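PDB 5HQA: alpha-glucosidase from Pseudoalteromonas sp. K8, which hydrolyses alpha-glucosides as a glycoside hydrolase family 97 enzyme that carries a bound calcium ion and is activated by chloride. Local coordinates for residues A[146-151]-A[194-199]; A[168-173]-A[438-443]; A[372-377]-A[423-428]; A[396-401]-A[412-417]; A[481-486]-A[521-526]. All coordinates share one frame; numbering follows the deposited sequence.

Interaction 1. Residues A[146-151]-A[194-199]; sequences PARGWN and AMVLNQ
A147 and R148 close on V196, and the tight part is the A147 side. The A147 methyl faces both branches of V196. Its CB lies 3.6 Å from V196 CG1 and about equally near V196 CG2. All three methyls are buried. The L167 backbone, in strand 167-168, bonds to A147. V196 is on strand 195-199, so the methyl of a loop packs on a strand residue.

R148 forms the looser, partly exposed side. Its backbone has left-handed angles (phi 65°). The chain then bends about its CB-CG bond (chi2 -85°), and the guanidinium comes round to V196. R148 NH2 is 3.6 Å from V196 CB, which lies over one face of the group. V196 CG1 sits farther out, above the rim of the same group. The two side chains cross obliquely, and the contact is one of carbon against a flat charged face.

Beyond R148 the loop turns away from the strand. W150 and N151 do not meet V196. W150 touches a glucose unit and N151 the acarviosine unit of the bound acarbose-type glycan.

The polar end of R148 is held elsewhere. NH1 forms a salt bridge to D208, and NH2 bonds to T210. The charge is thus paired in the direction of its N-H groups, while the guanidinium face is used as a nonpolar surface against valine.

Interaction 2. Residues A[168-173]-A[438-443]; sequences VHTPFT and PIKDTG
A buried lysine amine is the striking feature here: K440 NZ reaches T170 and donates to its OG1 over 2.8 Å. K440 belongs to the loop between strands 432-435 and 451-454 of the catalytic domain. T170 comes from the N-terminal domain, just before the cis peptide that precedes P171. The bond therefore joins two domains.

CG of K440 lies between its backbone N and carbonyl carbon (chi1 66°), and the rest of the chain is fully extended. This carries the amine obliquely across T170. On the way, K440 CD passes T170 O at 3.7 Å.

One water bridges the same groups. It accepts from K440 NZ at 3.0 Å and from T170 N at 3.2 Å. It also lies in the plane of the H169 ring, at the edge, 2.9 Å from H169 ND1.

The loop has its own turn. G443 N donates to D441 OD1 at 2.7 Å, which makes an Asx turn.

Both polar side chains have further partners. T170 OG1 also bonds to H185 ND1, and K440 NZ forms a salt bridge to E186. The amine thus has a carboxylate, a hydroxyl and a water around it. This is likely to keep its positive charge stable in a buried place, and it fixes the end of the lysine at the domain boundary.

Interaction 3. Residues A[372-377]-A[423-428]; sequences DAFALY and VKLAAK
Between residues 372-377 and 423-428, both helical, the CA atoms come nearest at F374 and A426, 6.7 Å apart. Residues 372-377 are part of helix 363-379, and residues 423-428 are near the end of helix 413-428. In the first helix, L376 N and Y377 N bond four residues back to D372 and A373. In the second, the bonds of K428 N are weak.

F374 carries the contact. Its side chain leaves the backbone toward the other helix, and its ring meets A426 with a face. A426 CA stands 4.2 Å from the ring centroid, 22° off the normal, which is a CH-pi contact. The A426 methyl is also over a face of the ring, with CB 3.8 Å from F374 CZ.

L425 comes from another direction. Its CG is anti to the backbone N (chi1 -176°) and sits at the ring edge, near the ring plane. L425 CG is 3.9 Å from F374 CD2.

With an alanine in place of F374, A426 would probably lose its flat cover and L425 its apolar neighbour, and a gap would open between the helices.

Strand 432-435 lies behind the pair, where I433 touches both F374 and A426. The two helices follow neighbouring parallel strands, 352-358 and 384-388. This is the outer helical layer of a TIM barrel packed on its strands.

Interaction 4. Residues A[396-401]-A[412-417]; sequences IKRIDK and GQFMVN
R398 lays its aliphatic chain over the F414 ring, a contact with the aromatic face. R398 CD is 3.5 Å from the ring centroid and over the face, a close CH-pi contact. R398 CB adds a second touch, 3.8 Å from F414 CZ.

R398 CG lies between the backbone N and the carbonyl carbon (chi1 70°). The chain then runs extended to NE, which carries CD over the ring. The guanidinium is tilted 39° from the ring plane. Its CZ is 5.2 Å from the ring centroid, so the cation-pi attraction is weak at most. The charge is paired through NE with E408.

These residues join a two-stranded antiparallel hairpin, 396-399 with 405-408, to the start of helix 413-428. Strand and helix segments run nearly at right angles, 83°, with axes 11.0 Å apart. The hairpin belongs to the connection from barrel strand 384-388 to that helix.

Apolar contacts make up the second group. I396 and M415 meet tip to tip, with I396 CG2 3.8 Å from M415 SD. I396 CG2 also stands at the edge of the F414 ring, 4.5 Å from CE2. A serine in place of F414 would probably leave R398 CB and CD without their flat support, with E408 still holding NE, and open a gap beside I396 CG2.

V363 of helix 363-379 touches I396, F414 and M415.

Interaction 5. Residues A[481-486]-A[521-526]; sequences TRMLAG and VVLYSP
M483 and L523 face each other with CA atoms 7.3 Å apart, each close to the end of a helix. Helix 482-485 is short and weakly bonded, with bonds reaching three residues back, as from A485 N to R482 O. It ends at G486, whose phi of 145° is positive. L523 is where the chain leaves helix 513-522.

M483 makes the contact. Its CG is anti to the carbonyl carbon, and the chain bends at chi2 and chi3, which curls the methyl toward the backbone of the other segment. M483 CG lies 3.7 Å from L523 CD2. The two side chains cross at about a right angle. Farther out, M483 CE rests on the backbone of Y524, 3.5 Å from its O. The sulfur stands between these touches, 4.0 Å from L523 CD2.

R482 ties its own turn together. NH2 donates to G486 O over 2.9 Å, with the donor well above the carbonyl plane rather than in it. R482 NH1 bonds to backbone O atoms of P487 and E455. E455 is a calcium ligand, so R482 grips the backbone beside that site.

The backbone of Y524 bonds to M488, S525 OG reaches T453 OG1, and P526 bonds to G264. The contact is at the entry to the last strand of the TIM barrel, 527-529, which lies beside the first, 264-269.

Overall arrangement
Interactions 1 and 2 alternate along the chain, with centres 10 Å apart. They touch through a probable hydrogen bond, L197 N to V168 O (3.0 Å). Interaction 2 leads from this N-terminal domain to the barrel. Its centre is 12 Å from that of interaction 5, where D441 packs on A485 and G486, and its I439 packs on V416 of interaction 4. Interactions 3 and 4 share helix 413-428. Interaction 4 is nested within the loop closed by interaction 3, and both lie within that closed by interaction 2. The centres of interactions 1 and 3 are 31 Å apart. The set thus spans the N-terminal domain, the domain boundary, the barrel's outer helices and the entry to its last strand.

Interaction 1. Residues A[146-151]-A[194-199]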
# COMPACT_ATOMS: atom_id res chain seq x y z
N PRO A 146 -2.20 -15.56 2.03
CA PRO A 146 -1.06 -16.47 2.07
C PRO A 146 0.16 -15.85 1.41
O PRO A 146 0.05 -15.06 0.47
CB PRO A 146 -1.55 -17.69 1.28
CG PRO A 146 -2.50 -17.06 0.25
CD PRO A 146 -3.22 -15.98 1.04
N ALA A 147 1.32 -16.23 1.91
CA ALA A 147 2.59 -15.81 1.32
C ALA A 147 3.17 -16.93 0.48
O ALA A 147 2.84 -18.11 0.65
CB ALA A 147 3.59 -15.40 2.41
N ARG A 148 4.07 -16.55 -0.44
CA ARG A 148 4.80 -17.45 -1.32
C ARG A 148 3.88 -18.16 -2.31
O ARG A 148 4.24 -19.22 -2.84
CB ARG A 148 5.62 -18.48 -0.53
CG ARG A 148 6.61 -17.84 0.47
CD ARG A 148 7.96 -17.44 -0.16
NE ARG A 148 8.62 -16.46 0.69
CZ ARG A 148 9.25 -16.76 1.83
NH1 ARG A 148 9.33 -18.03 2.23
NH2 ARG A 148 9.80 -15.80 2.56
N GLY A 149 2.70 -17.60 -2.57
CA GLY A 149 1.77 -18.21 -3.51
C GLY A 149 2.01 -17.72 -4.91
O GLY A 149 2.75 -16.77 -5.15
N TRP A 150 1.36 -18.40 -5.86
CA TRP A 150 1.61 -18.07 -7.26
C TRP A 150 1.12 -16.67 -7.62
O TRP A 150 1.63 -16.08 -8.58
CB TRP A 150 0.96 -19.10 -8.18
CG TRP A 150 -0.52 -18.98 -8.25
CD1 TRP A 150 -1.44 -19.54 -7.40
CD2 TRP A 150 -1.28 -18.26 -9.23
NE1 TRP A 150 -2.71 -19.20 -7.78
CE2 TRP A 150 -2.64 -18.41 -8.90
CE3 TRP A 150 -0.94 -17.50 -10.34
CZ2 TRP A 150 -3.66 -17.84 -9.65
CZ3 TRP A 150 -1.95 -16.92 -11.09
CH2 TRP A 150 -3.30 -17.09 -10.74
N ASN A 151 0.18 -16.11 -6.86
CA ASN A 151 -0.37 -14.79 -7.20
C ASN A 151 0.12 -13.67 -6.29
O ASN A 151 -0.52 -12.62 -6.23
CB ASN A 151 -1.90 -14.81 -7.22
CG ASN A 151 -2.46 -14.03 -8.40
OD1 ASN A 151 -1.86 -14.03 -9.48
ND2 ASN A 151 -3.58 -13.36 -8.21
N ALA A 194 12.36 -9.30 2.08
CA ALA A 194 11.10 -9.08 2.77
C ALA A 194 10.84 -10.20 3.78
O ALA A 194 11.23 -11.35 3.58
CB ALA A 194 9.93 -9.02 1.79
N MET A 195 10.16 -9.84 4.86
CA MET A 195 9.76 -10.79 5.89
C MET A 195 8.36 -11.32 5.59
O MET A 195 7.42 -10.55 5.41
CB MET A 195 9.79 -10.12 7.26
CG MET A 195 9.36 -11.01 8.41
SD MET A 195 9.45 -10.11 9.98
CE MET A 195 8.10 -8.92 9.81
N VAL A 196 8.25 -12.63 5.52
CA VAL A 196 7.00 -13.37 5.56
C VAL A 196 6.90 -13.97 6.96
O VAL A 196 7.92 -14.17 7.62
CB VAL A 196 7.05 -14.43 4.44
CG1 VAL A 196 6.24 -15.65 4.77
CG2 VAL A 196 6.70 -13.80 3.09
N LEU A 197 5.68 -14.22 7.45
CA LEU A 197 5.52 -14.78 8.79
C LEU A 197 5.15 -16.25 8.69
O LEU A 197 4.17 -16.61 8.04
CB LEU A 197 4.46 -14.03 9.60
CG LEU A 197 4.83 -12.56 9.87
CD1 LEU A 197 3.71 -11.86 10.64
CD2 LEU A 197 6.17 -12.48 10.61
N ASN A 198 5.91 -17.10 9.38
CA ASN A 198 5.78 -18.55 9.29
C ASN A 198 5.42 -19.06 10.68
O ASN A 198 6.24 -18.98 11.60
CB ASN A 198 7.10 -19.15 8.79
CG ASN A 198 7.05 -20.65 8.60
OD1 ASN A 198 6.21 -21.35 9.16
ND2 ASN A 198 7.99 -21.16 7.82
N GLN A 199 4.19 -19.55 10.85
CA GLN A 199 3.78 -20.01 12.17
C GLN A 199 4.45 -21.35 12.47
O GLN A 199 4.26 -22.33 11.74
CB GLN A 199 2.25 -20.13 12.25
CG GLN A 199 1.80 -20.33 13.70
CD GLN A 199 0.29 -20.27 13.90
OE1 GLN A 199 -0.19 -20.54 15.00
NE2 GLN A 199 -0.45 -19.91 12.85

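Interaction 2. Residues A[168-173]-A[438-443]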
# COMPACT_ATOMS: atom_id res chain seq x y z
N VAL A 168 2.12 -16.29 5.91
CA VAL A 168 1.31 -15.13 5.59
C VAL A 168 2.19 -13.94 5.23
O VAL A 168 3.33 -13.80 5.70
CB VAL A 168 0.37 -14.76 6.77
CG1 VAL A 168 -0.53 -15.95 7.11
CG2 VAL A 168 1.18 -14.32 7.99
N HIS A 169 1.65 -13.08 4.37
CA HIS A 169 2.26 -11.79 4.07
C HIS A 169 1.89 -10.77 5.14
O HIS A 169 0.93 -10.95 5.90
CB HIS A 169 1.81 -11.29 2.69
CG HIS A 169 2.60 -11.86 1.56
ND1 HIS A 169 3.98 -11.86 1.54
CD2 HIS A 169 2.21 -12.46 0.41
CE1 HIS A 169 4.41 -12.43 0.43
NE2 HIS A 169 3.36 -12.80 -0.28
N THR A 170 2.66 -9.69 5.19
CA THR A 170 2.34 -8.58 6.08
C THR A 170 1.89 -7.39 5.24
O THR A 170 2.26 -7.29 4.07
CB THR A 170 3.55 -8.20 6.97
OG1 THR A 170 4.50 -7.44 6.21
CG2 THR A 170 4.22 -9.45 7.55
N PRO A 171 1.11 -6.45 5.82
CA PRO A 171 0.62 -6.35 7.21
C PRO A 171 -0.27 -7.52 7.59
O PRO A 171 -1.21 -7.87 6.85
CB PRO A 171 -0.18 -5.03 7.20
CG PRO A 171 0.39 -4.27 6.05
CD PRO A 171 0.68 -5.30 5.01
N PHE A 172 0.05 -8.14 8.71
CA PHE A 172 -0.66 -9.32 9.20
C PHE A 172 -1.45 -8.88 10.42
O PHE A 172 -0.85 -8.59 11.47
CB PHE A 172 0.33 -10.43 9.53
CG PHE A 172 -0.30 -11.63 10.17
CD1 PHE A 172 -1.37 -12.27 9.56
CD2 PHE A 172 0.20 -12.15 11.35
CE1 PHE A 172 -1.95 -13.40 10.14
CE2 PHE A 172 -0.37 -13.28 11.94
CZ PHE A 172 -1.44 -13.91 11.33
N THR A 173 -2.78 -8.83 10.29
CA THR A 173 -3.66 -8.22 11.28
C THR A 173 -4.54 -9.27 11.95
O THR A 173 -5.10 -10.14 11.28
CB THR A 173 -4.53 -7.16 10.61
OG1 THR A 173 -3.68 -6.14 10.07
CG2 THR A 173 -5.51 -6.53 11.61
N PRO A 438 4.30 -4.96 -6.92
CA PRO A 438 5.44 -4.31 -6.28
C PRO A 438 5.99 -5.14 -5.14
O PRO A 438 5.49 -6.23 -4.85
CB PRO A 438 4.81 -3.03 -5.73
CG PRO A 438 3.49 -3.56 -5.20
CD PRO A 438 3.05 -4.63 -6.21
N ILE A 439 7.01 -4.60 -4.47
CA ILE A 439 7.26 -4.94 -3.08
C ILE A 439 6.22 -4.22 -2.23
O ILE A 439 5.78 -3.11 -2.56
CB ILE A 439 8.70 -4.56 -2.67
CG1 ILE A 439 8.97 -4.91 -1.20
CG2 ILE A 439 8.95 -3.06 -2.89
CD1 ILE A 439 8.99 -6.41 -0.91
N LYS A 440 5.80 -4.85 -1.14
CA LYS A 440 4.86 -4.21 -0.23
C LYS A 440 5.41 -2.87 0.25
O LYS A 440 6.63 -2.66 0.33
CB LYS A 440 4.57 -5.12 0.96
CG LYS A 440 5.80 -5.34 1.84
CD LYS A 440 5.62 -6.52 2.79
CE LYS A 440 6.87 -6.71 3.64
NZ LYS A 440 6.77 -7.87 4.58
N ASP A 441 4.49 -1.95 0.54
CA ASP A 441 4.85 -0.62 1.04
C ASP A 441 5.41 -0.76 2.46
O ASP A 441 4.81 -1.42 3.31
CB ASP A 441 3.59 0.27 1.03
CG ASP A 441 3.89 1.75 1.30
OD1 ASP A 441 4.90 2.06 1.97
OD2 ASP A 441 3.08 2.60 0.84
N THR A 442 6.58 -0.17 2.70
CA THR A 442 7.14 -0.15 4.05
C THR A 442 7.48 1.27 4.49
O THR A 442 8.32 1.46 5.38
CB THR A 442 8.37 -1.07 4.17
OG1 THR A 442 9.40 -0.64 3.27
CG2 THR A 442 7.98 -2.52 3.81
N GLY A 443 6.83 2.27 3.89
CA GLY A 443 6.99 3.65 4.28
C GLY A 443 8.07 4.43 3.56
O GLY A 443 8.36 5.56 3.95
O HOH W 1 5.33 -10.22 3.51

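Interaction 3. Residues A[372-377]-A[423-428]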
# COMPACT_ATOMS: atom_id res chain seq x y z
N ASP A 372 17.29 4.99 -21.23
CA ASP A 372 16.72 5.53 -22.47
C ASP A 372 15.21 5.75 -22.33
O ASP A 372 14.67 6.72 -22.87
CB ASP A 372 17.01 4.58 -23.63
CG ASP A 372 18.49 4.53 -24.00
OD1 ASP A 372 19.23 5.48 -23.67
OD2 ASP A 372 18.91 3.54 -24.63
N ALA A 373 14.52 4.86 -21.61
CA ALA A 373 13.08 4.98 -21.46
C ALA A 373 12.71 6.24 -20.68
O ALA A 373 11.79 6.97 -21.07
CB ALA A 373 12.52 3.74 -20.76
N PHE A 374 13.43 6.52 -19.59
CA PHE A 374 13.11 7.71 -18.80
C PHE A 374 13.55 8.98 -19.51
O PHE A 374 12.89 10.02 -19.39
CB PHE A 374 13.76 7.61 -17.41
CG PHE A 374 13.02 6.69 -16.46
CD1 PHE A 374 11.64 6.58 -16.51
CD2 PHE A 374 13.71 5.95 -15.51
CE1 PHE A 374 10.96 5.73 -15.63
CE2 PHE A 374 13.03 5.10 -14.63
CZ PHE A 374 11.65 4.99 -14.70
N ALA A 375 14.65 8.92 -20.27
CA ALA A 375 15.03 10.08 -21.08
C ALA A 375 13.95 10.42 -22.09
O ALA A 375 13.62 11.60 -22.29
CB ALA A 375 16.36 9.81 -21.78
N LEU A 376 13.38 9.40 -22.73
CA LEU A 376 12.28 9.64 -23.67
C LEU A 376 11.10 10.29 -22.97
O LEU A 376 10.52 11.26 -23.46
CB LEU A 376 11.86 8.32 -24.33
CG LEU A 376 10.56 8.39 -25.13
CD1 LEU A 376 10.68 9.37 -26.30
CD2 LEU A 376 10.16 7.01 -25.63
N TYR A 377 10.74 9.76 -21.80
CA TYR A 377 9.60 10.31 -21.08
C TYR A 377 9.88 11.73 -20.59
O TYR A 377 9.00 12.59 -20.68
CB TYR A 377 9.25 9.38 -19.92
CG TYR A 377 8.27 8.30 -20.31
CD1 TYR A 377 7.52 8.39 -21.49
CD2 TYR A 377 8.10 7.19 -19.51
CE1 TYR A 377 6.61 7.39 -21.83
CE2 TYR A 377 7.19 6.20 -19.84
CZ TYR A 377 6.46 6.30 -21.00
OH TYR A 377 5.56 5.29 -21.29
N VAL A 423 13.04 3.63 -8.86
CA VAL A 423 12.50 4.84 -8.25
C VAL A 423 13.56 5.94 -8.20
O VAL A 423 13.28 7.11 -8.50
CB VAL A 423 11.96 4.52 -6.84
CG1 VAL A 423 11.66 5.79 -6.06
CG2 VAL A 423 10.71 3.63 -6.96
N LYS A 424 14.79 5.59 -7.81
CA LYS A 424 15.84 6.60 -7.72
C LYS A 424 16.22 7.14 -9.09
O LYS A 424 16.47 8.34 -9.25
CB LYS A 424 17.07 6.02 -7.02
CG LYS A 424 16.95 5.85 -5.52
CD LYS A 424 18.16 5.06 -5.05
CE LYS A 424 18.47 5.27 -3.60
NZ LYS A 424 19.64 4.43 -3.22
N LEU A 425 16.30 6.26 -10.09
CA LEU A 425 16.59 6.72 -11.44
C LEU A 425 15.45 7.60 -11.97
O LEU A 425 15.70 8.64 -12.59
CB LEU A 425 16.83 5.54 -12.38
CG LEU A 425 17.22 5.91 -13.81
CD1 LEU A 425 18.49 6.74 -13.81
CD2 LEU A 425 17.42 4.65 -14.64
N ALA A 426 14.20 7.21 -11.71
CA ALA A 426 13.07 8.04 -12.10
C ALA A 426 13.16 9.43 -11.48
O ALA A 426 12.86 10.43 -12.14
CB ALA A 426 11.76 7.36 -11.71
N ALA A 427 13.57 9.50 -10.21
CA ALA A 427 13.66 10.79 -9.53
C ALA A 427 14.66 11.72 -10.21
O ALA A 427 14.46 12.93 -10.22
CB ALA A 427 14.03 10.59 -8.07
N LYS A 428 15.74 11.17 -10.78
CA LYS A 428 16.67 12.02 -11.51
C LYS A 428 16.04 12.66 -12.74
O LYS A 428 16.55 13.66 -13.23
CB LYS A 428 17.91 11.23 -11.94
CG LYS A 428 18.76 10.74 -10.78
CD LYS A 428 19.97 9.98 -11.29
CE LYS A 428 20.94 9.67 -10.15
NZ LYS A 428 20.28 8.94 -9.03

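Interaction 4. Residues A[396-401]-A[412-417]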
# COMPACT_ATOMS: atom_id res chain seq x y z
N ILE A 396 10.10 -13.82 -11.27
CA ILE A 396 10.89 -12.74 -11.84
C ILE A 396 12.04 -13.36 -12.62
O ILE A 396 12.68 -14.31 -12.16
CB ILE A 396 11.42 -11.81 -10.72
CG1 ILE A 396 10.28 -11.00 -10.09
CG2 ILE A 396 12.53 -10.90 -11.26
CD1 ILE A 396 9.71 -9.91 -11.01
N LYS A 397 12.30 -12.84 -13.82
CA LYS A 397 13.41 -13.30 -14.63
C LYS A 397 14.51 -12.25 -14.65
O LYS A 397 14.25 -11.09 -15.00
CB LYS A 397 12.95 -13.61 -16.06
CG LYS A 397 14.07 -14.06 -16.99
CD LYS A 397 13.51 -14.30 -18.39
CE LYS A 397 14.61 -14.64 -19.37
NZ LYS A 397 14.04 -15.00 -20.69
N ARG A 398 15.72 -12.64 -14.26
CA ARG A 398 16.90 -11.81 -14.45
C ARG A 398 17.96 -12.61 -15.21
O ARG A 398 17.95 -13.84 -15.21
CB ARG A 398 17.48 -11.30 -13.13
CG ARG A 398 18.12 -12.39 -12.29
CD ARG A 398 18.65 -11.85 -10.97
NE ARG A 398 19.26 -12.90 -10.16
CZ ARG A 398 20.56 -13.13 -10.10
NH1 ARG A 398 21.02 -14.12 -9.35
NH2 ARG A 398 21.41 -12.37 -10.79
N ILE A 399 18.85 -11.89 -15.87
CA ILE A 399 20.00 -12.47 -16.55
C ILE A 399 21.22 -12.13 -15.71
O ILE A 399 21.50 -10.94 -15.48
CB ILE A 399 20.15 -11.95 -17.98
CG1 ILE A 399 18.85 -12.16 -18.76
CG2 ILE A 399 21.30 -12.64 -18.67
CD1 ILE A 399 18.47 -13.61 -18.95
N ASP A 400 21.96 -13.14 -15.26
CA ASP A 400 23.08 -12.85 -14.38
C ASP A 400 24.31 -12.43 -15.19
O ASP A 400 24.27 -12.36 -16.43
CB ASP A 400 23.36 -14.03 -13.43
CG ASP A 400 24.03 -15.25 -14.10
OD1 ASP A 400 24.52 -15.20 -15.26
OD2 ASP A 400 24.08 -16.29 -13.41
N LYS A 401 25.41 -12.15 -14.48
CA LYS A 401 26.62 -11.61 -15.11
C LYS A 401 27.16 -12.52 -16.20
O LYS A 401 27.85 -12.03 -17.11
CB LYS A 401 27.70 -11.38 -14.05
CG LYS A 401 27.97 -12.62 -13.18
CD LYS A 401 29.08 -12.39 -12.15
CE LYS A 401 28.66 -12.89 -10.76
NZ LYS A 401 28.06 -14.26 -10.77
N GLY A 412 12.28 -10.65 -2.69
CA GLY A 412 13.62 -10.92 -2.20
C GLY A 412 14.50 -9.66 -2.22
O GLY A 412 14.12 -8.61 -2.73
N GLN A 413 15.69 -9.80 -1.63
CA GLN A 413 16.65 -8.69 -1.62
C GLN A 413 16.94 -8.18 -3.03
O GLN A 413 17.04 -6.97 -3.25
CB GLN A 413 17.94 -9.12 -0.92
CG GLN A 413 19.05 -8.07 -0.94
CD GLN A 413 20.33 -8.59 -0.31
OE1 GLN A 413 20.60 -9.79 -0.33
NE2 GLN A 413 21.12 -7.69 0.26
N PHE A 414 17.10 -9.09 -3.99
CA PHE A 414 17.39 -8.66 -5.36
C PHE A 414 16.33 -7.69 -5.87
O PHE A 414 16.66 -6.62 -6.39
CB PHE A 414 17.49 -9.87 -6.30
CG PHE A 414 17.54 -9.47 -7.75
CD1 PHE A 414 18.72 -8.98 -8.30
CD2 PHE A 414 16.39 -9.52 -8.53
CE1 PHE A 414 18.75 -8.57 -9.63
CE2 PHE A 414 16.42 -9.11 -9.87
CZ PHE A 414 17.61 -8.64 -10.41
N MET A 415 15.05 -8.07 -5.76
CA MET A 415 14.00 -7.20 -6.30
C MET A 415 13.79 -5.97 -5.43
O MET A 415 13.49 -4.89 -5.95
CB MET A 415 12.69 -7.98 -6.46
CG MET A 415 12.63 -8.76 -7.78
SD MET A 415 12.84 -7.68 -9.23
CE MET A 415 11.43 -6.59 -9.10
N VAL A 416 13.93 -6.11 -4.11
CA VAL A 416 13.87 -4.93 -3.24
C VAL A 416 14.82 -3.86 -3.75
O VAL A 416 14.45 -2.69 -3.91
CB VAL A 416 14.18 -5.32 -1.78
CG1 VAL A 416 14.55 -4.08 -0.95
CG2 VAL A 416 12.99 -6.05 -1.16
N ASN A 417 16.05 -4.26 -4.09
CA ASN A 417 17.01 -3.31 -4.63
C ASN A 417 16.66 -2.88 -6.05
O ASN A 417 16.90 -1.72 -6.43
CB ASN A 417 18.42 -3.93 -4.60
CG ASN A 417 18.97 -4.02 -3.19
OD1 ASN A 417 18.53 -3.29 -2.30
ND2 ASN A 417 19.94 -4.92 -2.98

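Interaction 5. Residues A[481-486]-A[521-526]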
# COMPACT_ATOMS: atom_id res chain seq x y z
N THR A 481 -5.67 -4.09 6.60
CA THR A 481 -4.55 -4.96 6.30
C THR A 481 -3.62 -4.24 5.33
O THR A 481 -2.74 -3.49 5.75
CB THR A 481 -5.06 -6.30 5.74
OG1 THR A 481 -5.88 -6.06 4.59
CG2 THR A 481 -5.88 -7.06 6.79
N ARG A 482 -3.85 -4.44 4.03
CA ARG A 482 -3.03 -3.81 2.99
C ARG A 482 -2.88 -2.30 3.20
O ARG A 482 -1.79 -1.75 3.04
CB ARG A 482 -3.64 -4.10 1.62
CG ARG A 482 -3.14 -3.20 0.50
CD ARG A 482 -1.66 -3.43 0.18
NE ARG A 482 -1.25 -2.54 -0.91
CZ ARG A 482 -0.96 -1.25 -0.76
NH1 ARG A 482 -0.62 -0.52 -1.82
NH2 ARG A 482 -1.01 -0.70 0.45
N MET A 483 -3.97 -1.61 3.57
CA MET A 483 -3.89 -0.15 3.66
C MET A 483 -3.08 0.32 4.86
O MET A 483 -2.68 1.49 4.90
CB MET A 483 -5.28 0.47 3.68
CG MET A 483 -6.11 0.22 2.42
SD MET A 483 -5.24 0.52 0.85
CE MET A 483 -5.01 2.29 0.92
N LEU A 484 -2.81 -0.56 5.84
CA LEU A 484 -1.89 -0.18 6.91
C LEU A 484 -0.47 0.02 6.39
O LEU A 484 0.33 0.71 7.04
CB LEU A 484 -1.89 -1.24 8.01
CG LEU A 484 -3.24 -1.56 8.68
CD1 LEU A 484 -3.02 -2.54 9.83
CD2 LEU A 484 -3.95 -0.30 9.17
N ALA A 485 -0.13 -0.57 5.24
CA ALA A 485 1.22 -0.42 4.70
C ALA A 485 1.43 0.93 4.04
O ALA A 485 2.56 1.42 4.03
CB ALA A 485 1.51 -1.54 3.69
N GLY A 486 0.38 1.55 3.50
CA GLY A 486 0.51 2.80 2.78
C GLY A 486 -0.46 2.90 1.61
O GLY A 486 -1.35 2.05 1.46
N VAL A 521 -12.48 8.32 -0.68
CA VAL A 521 -12.11 8.76 0.65
C VAL A 521 -11.66 7.60 1.53
O VAL A 521 -10.84 7.80 2.43
CB VAL A 521 -13.26 9.55 1.32
CG1 VAL A 521 -12.76 10.26 2.59
CG2 VAL A 521 -13.84 10.56 0.33
N VAL A 522 -12.15 6.39 1.28
CA VAL A 522 -11.78 5.26 2.13
C VAL A 522 -10.37 4.77 1.83
O VAL A 522 -9.61 4.47 2.76
CB VAL A 522 -12.82 4.13 1.99
CG1 VAL A 522 -12.30 2.85 2.64
CG2 VAL A 522 -14.14 4.55 2.61
N LEU A 523 -9.99 4.67 0.56
CA LEU A 523 -8.69 4.10 0.18
C LEU A 523 -7.74 5.23 -0.21
O LEU A 523 -7.89 5.82 -1.28
CB LEU A 523 -8.83 3.10 -0.96
CG LEU A 523 -9.68 1.86 -0.68
CD1 LEU A 523 -9.73 0.99 -1.94
CD2 LEU A 523 -9.15 1.06 0.51
N TYR A 524 -6.77 5.53 0.66
CA TYR A 524 -5.88 6.65 0.40
C TYR A 524 -4.92 6.33 -0.74
O TYR A 524 -4.30 5.26 -0.78
CB TYR A 524 -5.10 7.04 1.65
CG TYR A 524 -4.01 8.02 1.28
CD1 TYR A 524 -4.34 9.27 0.73
CD2 TYR A 524 -2.66 7.69 1.39
CE1 TYR A 524 -3.36 10.16 0.34
CE2 TYR A 524 -1.67 8.58 1.00
CZ TYR A 524 -2.03 9.81 0.48
OH TYR A 524 -1.06 10.68 0.08
N SER A 525 -4.77 7.28 -1.67
CA SER A 525 -3.68 7.28 -2.64
C SER A 525 -3.48 8.70 -3.15
O SER A 525 -4.47 9.41 -3.35
CB SER A 525 -3.98 6.34 -3.82
OG SER A 525 -2.91 6.35 -4.75
N PRO A 526 -2.23 9.15 -3.34
CA PRO A 526 -2.04 10.53 -3.84
C PRO A 526 -2.46 10.70 -5.28
O PRO A 526 -2.75 11.83 -5.70
CB PRO A 526 -0.53 10.75 -3.67
CG PRO A 526 0.05 9.37 -3.78
CD PRO A 526 -0.95 8.47 -3.10